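Local coordinates for BH0493 protein (PDB 2QEE) that binds zinc and is a putative metal-dependent enzyme of the amidohydrolase superfamily, at residues C[93-101]-C[362-370]. Residues are numbered along the deposited sequence; the frame is centred on the assembly and turned at random.
Sequences EACRGVLTC and EQLIYKWHH
His370 and Glu93 illustrate how a buried imidazole can be fixed from several directions at once. His370 ND1 donates an almost straight hydrogen bond (173°) to Glu93 OE2, 2.7 Å away; OE2 lies in the plane of the imidazole, while ND1 approaches on the syn side, tilted out of the carboxylate plane. At the other nitrogen, His370 NE2 lies 2.8 Å from Thr100 OG1 in a hydrogen bond that either could donate, so both nitrogens are engaged and the ring's rotation is set. The other carboxylate oxygen, Glu93 OE1, offers its syn lone pair to Arg96 NH1 in a 3.0 Å salt bridge.

Stacking supplies the second kind of interaction. The guanidinium of Arg96 lies nearly flat on one face of His370, while Tyr366 CD1 meets the opposite face. With an alanine in place of Arg96, His370 would probably lose the cover on that face, and Glu93 OE1 its cationic mate. Water 2 links Arg96 NH1 to the carbonyl oxygen of His370, and Arg96 NH2 makes a long, weak ion pair with Asp385 of a second subunit.

These side chains join helices 93-104 and 363-388, whose facing segments cross at 111° with axes 7.9 Å apart; Tyr366 and His370, one turn apart, are knobs in holes of the first helix. The side chain of Gln363 lies about 7 Å from that of the zinc ligand Asp357.

Packing is also tight at Gly97, whose CA sits 3.4 Å from the Tyr366 ring centroid in a CH-pi contact; a beta carbon there would clash with Tyr366 CE1. The first torsion of Tyr366 lies away from the usual staggered positions (chi1 93°), and the ring has one face over Gly97 CA, its hydroxyl reaching Ala94 O through water 1. Cys101 SG touches the ring edge, 3.6 Å from Tyr366 CD2, and Thr100 CG2 rests over a face of His369.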
loop_
_atom_site.group_PDB
_atom_site.type_symbol
_atom_site.label_atom_id
_atom_site.label_comp_id
_atom_site.label_asym_id
_atom_site.label_seq_id
_atom_site.Cartn_x
_atom_site.Cartn_y
_atom_site.Cartn_z
ATOM N N GLU C 93 0.165 -2.087 19.218
ATOM C CA GLU C 93 1.536 -2.569 19.217
ATOM C C GLU C 93 2.375 -2.058 20.412
ATOM O O GLU C 93 3.129 -2.837 21.032
ATOM C CB GLU C 93 2.212 -2.199 17.897
ATOM C CG GLU C 93 3.682 -2.506 17.762
ATOM C CD GLU C 93 4.090 -3.999 17.933
ATOM O OE1 GLU C 93 3.250 -4.910 17.976
ATOM O OE2 GLU C 93 5.315 -4.189 18.081
ATOM N N ALA C 94 2.272 -0.751 20.693
ATOM C CA ALA C 94 3.028 -0.136 21.787
ATOM C C ALA C 94 2.594 -0.677 23.159
ATOM O O ALA C 94 3.435 -0.963 24.027
ATOM C CB ALA C 94 2.895 1.382 21.699
ATOM N N CYS C 95 1.297 -0.946 23.327
ATOM C CA CYS C 95 0.843 -1.513 24.597
ATOM C C CYS C 95 1.267 -2.988 24.695
ATOM O O CYS C 95 1.781 -3.428 25.749
ATOM C CB CYS C 95 -0.656 -1.397 24.734
ATOM S SG CYS C 95 -1.199 0.326 24.985
ATOM N N ARG C 96 1.063 -3.777 23.619
ATOM C CA ARG C 96 1.580 -5.138 23.589
ATOM C C ARG C 96 3.061 -5.155 23.982
ATOM O O ARG C 96 3.521 -6.040 24.786
ATOM C CB ARG C 96 1.434 -5.711 22.190
ATOM C CG ARG C 96 2.027 -7.095 21.937
ATOM C CD ARG C 96 2.291 -7.169 20.380
ATOM N NE ARG C 96 2.896 -8.458 20.082
ATOM C CZ ARG C 96 3.473 -8.764 18.929
ATOM N NH1 ARG C 96 3.555 -7.857 17.950
ATOM N NH2 ARG C 96 3.989 -9.971 18.767
ATOM N N GLY C 97 3.827 -4.250 23.396
ATOM C CA GLY C 97 5.258 -4.187 23.688
ATOM C C GLY C 97 5.577 -4.072 25.185
ATOM O O GLY C 97 6.472 -4.762 25.668
ATOM N N VAL C 98 4.861 -3.204 25.911
ATOM C CA VAL C 98 5.069 -3.117 27.377
ATOM C C VAL C 98 4.919 -4.490 28.019
ATOM O O VAL C 98 5.763 -4.896 28.839
ATOM C CB VAL C 98 4.135 -2.064 28.029
ATOM C CG1 VAL C 98 4.272 -2.027 29.591
ATOM C CG2 VAL C 98 4.428 -0.646 27.461
ATOM N N LEU C 99 3.908 -5.257 27.613
ATOM C CA LEU C 99 3.694 -6.578 28.199
ATOM C C LEU C 99 4.820 -7.527 27.818
ATOM O O LEU C 99 5.260 -8.312 28.683
ATOM C CB LEU C 99 2.351 -7.142 27.716
ATOM C CG LEU C 99 1.159 -6.187 27.974
ATOM C CD1 LEU C 99 -0.129 -6.878 27.538
ATOM C CD2 LEU C 99 1.109 -5.919 29.491
ATOM N N THR C 100 5.264 -7.508 26.539
ATOM C CA THR C 100 6.411 -8.366 26.165
ATOM C C THR C 100 7.636 -8.108 27.050
ATOM O O THR C 100 8.316 -9.037 27.470
ATOM C CB THR C 100 6.703 -8.189 24.662
ATOM O OG1 THR C 100 5.546 -8.679 23.954
ATOM C CG2 THR C 100 8.003 -8.967 24.220
ATOM N N CYS C 101 7.891 -6.834 27.354
ATOM C CA CYS C 101 9.006 -6.452 28.233
ATOM C C CYS C 101 8.841 -7.043 29.626
ATOM O O CYS C 101 9.802 -7.667 30.155
ATOM C CB CYS C 101 9.083 -4.939 28.345
ATOM S SG CYS C 101 9.585 -4.122 26.800
ATOM N N GLU C 362 14.429 -1.050 28.287
ATOM C CA GLU C 362 13.707 -2.352 28.222
ATOM C C GLU C 362 13.003 -2.607 26.893
ATOM O O GLU C 362 12.718 -3.782 26.587
ATOM C CB GLU C 362 12.667 -2.500 29.314
ATOM C CG GLU C 362 13.259 -2.633 30.723
ATOM C CD GLU C 362 13.767 -1.310 31.318
ATOM O OE1 GLU C 362 13.565 -0.222 30.744
ATOM O OE2 GLU C 362 14.355 -1.383 32.413
ATOM N N GLN C 363 12.787 -1.564 26.107
ATOM C CA GLN C 363 12.148 -1.717 24.798
ATOM C C GLN C 363 12.950 -2.602 23.822
ATOM O O GLN C 363 12.402 -3.155 22.855
ATOM C CB GLN C 363 11.934 -0.371 24.151
ATOM C CG GLN C 363 10.923 0.509 24.893
ATOM C CD GLN C 363 10.837 1.924 24.346
ATOM O OE1 GLN C 363 11.765 2.428 23.742
ATOM N NE2 GLN C 363 9.705 2.578 24.574
ATOM N N LEU C 364 14.249 -2.737 24.027
ATOM C CA LEU C 364 15.037 -3.705 23.245
ATOM C C LEU C 364 14.388 -5.066 23.321
ATOM O O LEU C 364 14.409 -5.797 22.305
ATOM C CB LEU C 364 16.472 -3.810 23.784
ATOM C CG LEU C 364 17.273 -2.562 23.562
ATOM C CD1 LEU C 364 18.666 -2.825 24.168
ATOM C CD2 LEU C 364 17.441 -2.306 22.079
ATOM N N ILE C 365 13.773 -5.403 24.456
ATOM C CA ILE C 365 13.202 -6.749 24.600
ATOM C C ILE C 365 12.080 -6.891 23.550
ATOM O O ILE C 365 12.129 -7.803 22.707
ATOM C CB ILE C 365 12.636 -6.999 26.011
ATOM C CG1 ILE C 365 13.800 -6.962 27.014
ATOM C CG2 ILE C 365 11.967 -8.424 26.105
ATOM C CD1 ILE C 365 13.343 -7.095 28.508
ATOM N N TYR C 366 11.085 -6.003 23.621
ATOM C CA TYR C 366 9.896 -6.203 22.723
ATOM C C TYR C 366 10.189 -5.827 21.287
ATOM O O TYR C 366 9.642 -6.460 20.324
ATOM C CB TYR C 366 8.656 -5.494 23.225
ATOM C CG TYR C 366 8.355 -4.093 22.726
ATOM C CD1 TYR C 366 7.845 -3.881 21.432
ATOM C CD2 TYR C 366 8.521 -2.959 23.576
ATOM C CE1 TYR C 366 7.433 -2.641 20.998
ATOM C CE2 TYR C 366 8.128 -1.694 23.116
ATOM C CZ TYR C 366 7.619 -1.530 21.835
ATOM O OH TYR C 366 7.212 -0.286 21.379
ATOM N N LYS C 367 11.003 -4.804 21.064
ATOM C CA LYS C 367 11.218 -4.396 19.685
ATOM C C LYS C 367 11.862 -5.555 18.916
ATOM O O LYS C 367 11.486 -5.838 17.762
ATOM C CB LYS C 367 12.088 -3.126 19.597
ATOM C CG LYS C 367 11.451 -1.915 20.298
ATOM C CD LYS C 367 10.716 -1.041 19.366
ATOM C CE LYS C 367 10.460 0.303 20.109
ATOM N NZ LYS C 367 9.643 1.180 19.224
ATOM N N TRP C 368 12.822 -6.249 19.521
ATOM C CA TRP C 368 13.498 -7.370 18.842
ATOM C C TRP C 368 12.649 -8.646 18.854
ATOM O O TRP C 368 12.619 -9.370 17.873
ATOM C CB TRP C 368 14.943 -7.549 19.400
ATOM C CG TRP C 368 15.754 -6.407 18.893
ATOM C CD1 TRP C 368 16.213 -5.332 19.621
ATOM C CD2 TRP C 368 16.083 -6.147 17.536
ATOM N NE1 TRP C 368 16.862 -4.460 18.797
ATOM C CE2 TRP C 368 16.761 -4.917 17.500
ATOM C CE3 TRP C 368 15.864 -6.847 16.337
ATOM C CZ2 TRP C 368 17.249 -4.370 16.324
ATOM C CZ3 TRP C 368 16.362 -6.331 15.176
ATOM C CH2 TRP C 368 17.032 -5.068 15.172
ATOM N N HIS C 369 11.954 -8.918 19.931
ATOM C CA HIS C 369 11.084 -10.105 19.973
ATOM C C HIS C 369 10.005 -10.001 18.865
ATOM O O HIS C 369 9.760 -10.956 18.089
ATOM C CB HIS C 369 10.437 -10.176 21.349
ATOM C CG HIS C 369 9.534 -11.356 21.565
ATOM N ND1 HIS C 369 8.295 -11.489 20.947
ATOM C CD2 HIS C 369 9.659 -12.423 22.391
ATOM C CE1 HIS C 369 7.729 -12.614 21.352
ATOM N NE2 HIS C 369 8.535 -13.201 22.225
ATOM N N HIS C 370 9.322 -8.853 18.809
ATOM C CA HIS C 370 8.184 -8.738 17.866
ATOM C C HIS C 370 8.670 -8.760 16.431
ATOM O O HIS C 370 7.988 -9.315 15.524
ATOM C CB HIS C 370 7.420 -7.422 18.108
ATOM C CG HIS C 370 6.713 -7.331 19.432
ATOM N ND1 HIS C 370 5.837 -6.297 19.710
ATOM C CD2 HIS C 370 6.743 -8.110 20.542
ATOM C CE1 HIS C 370 5.384 -6.432 20.951
ATOM N NE2 HIS C 370 5.884 -7.545 21.459
HETATM O O HOH W 1 5.731 0.685 23.748
HETATM O O HOH W 2 5.238 -9.385 15.923
#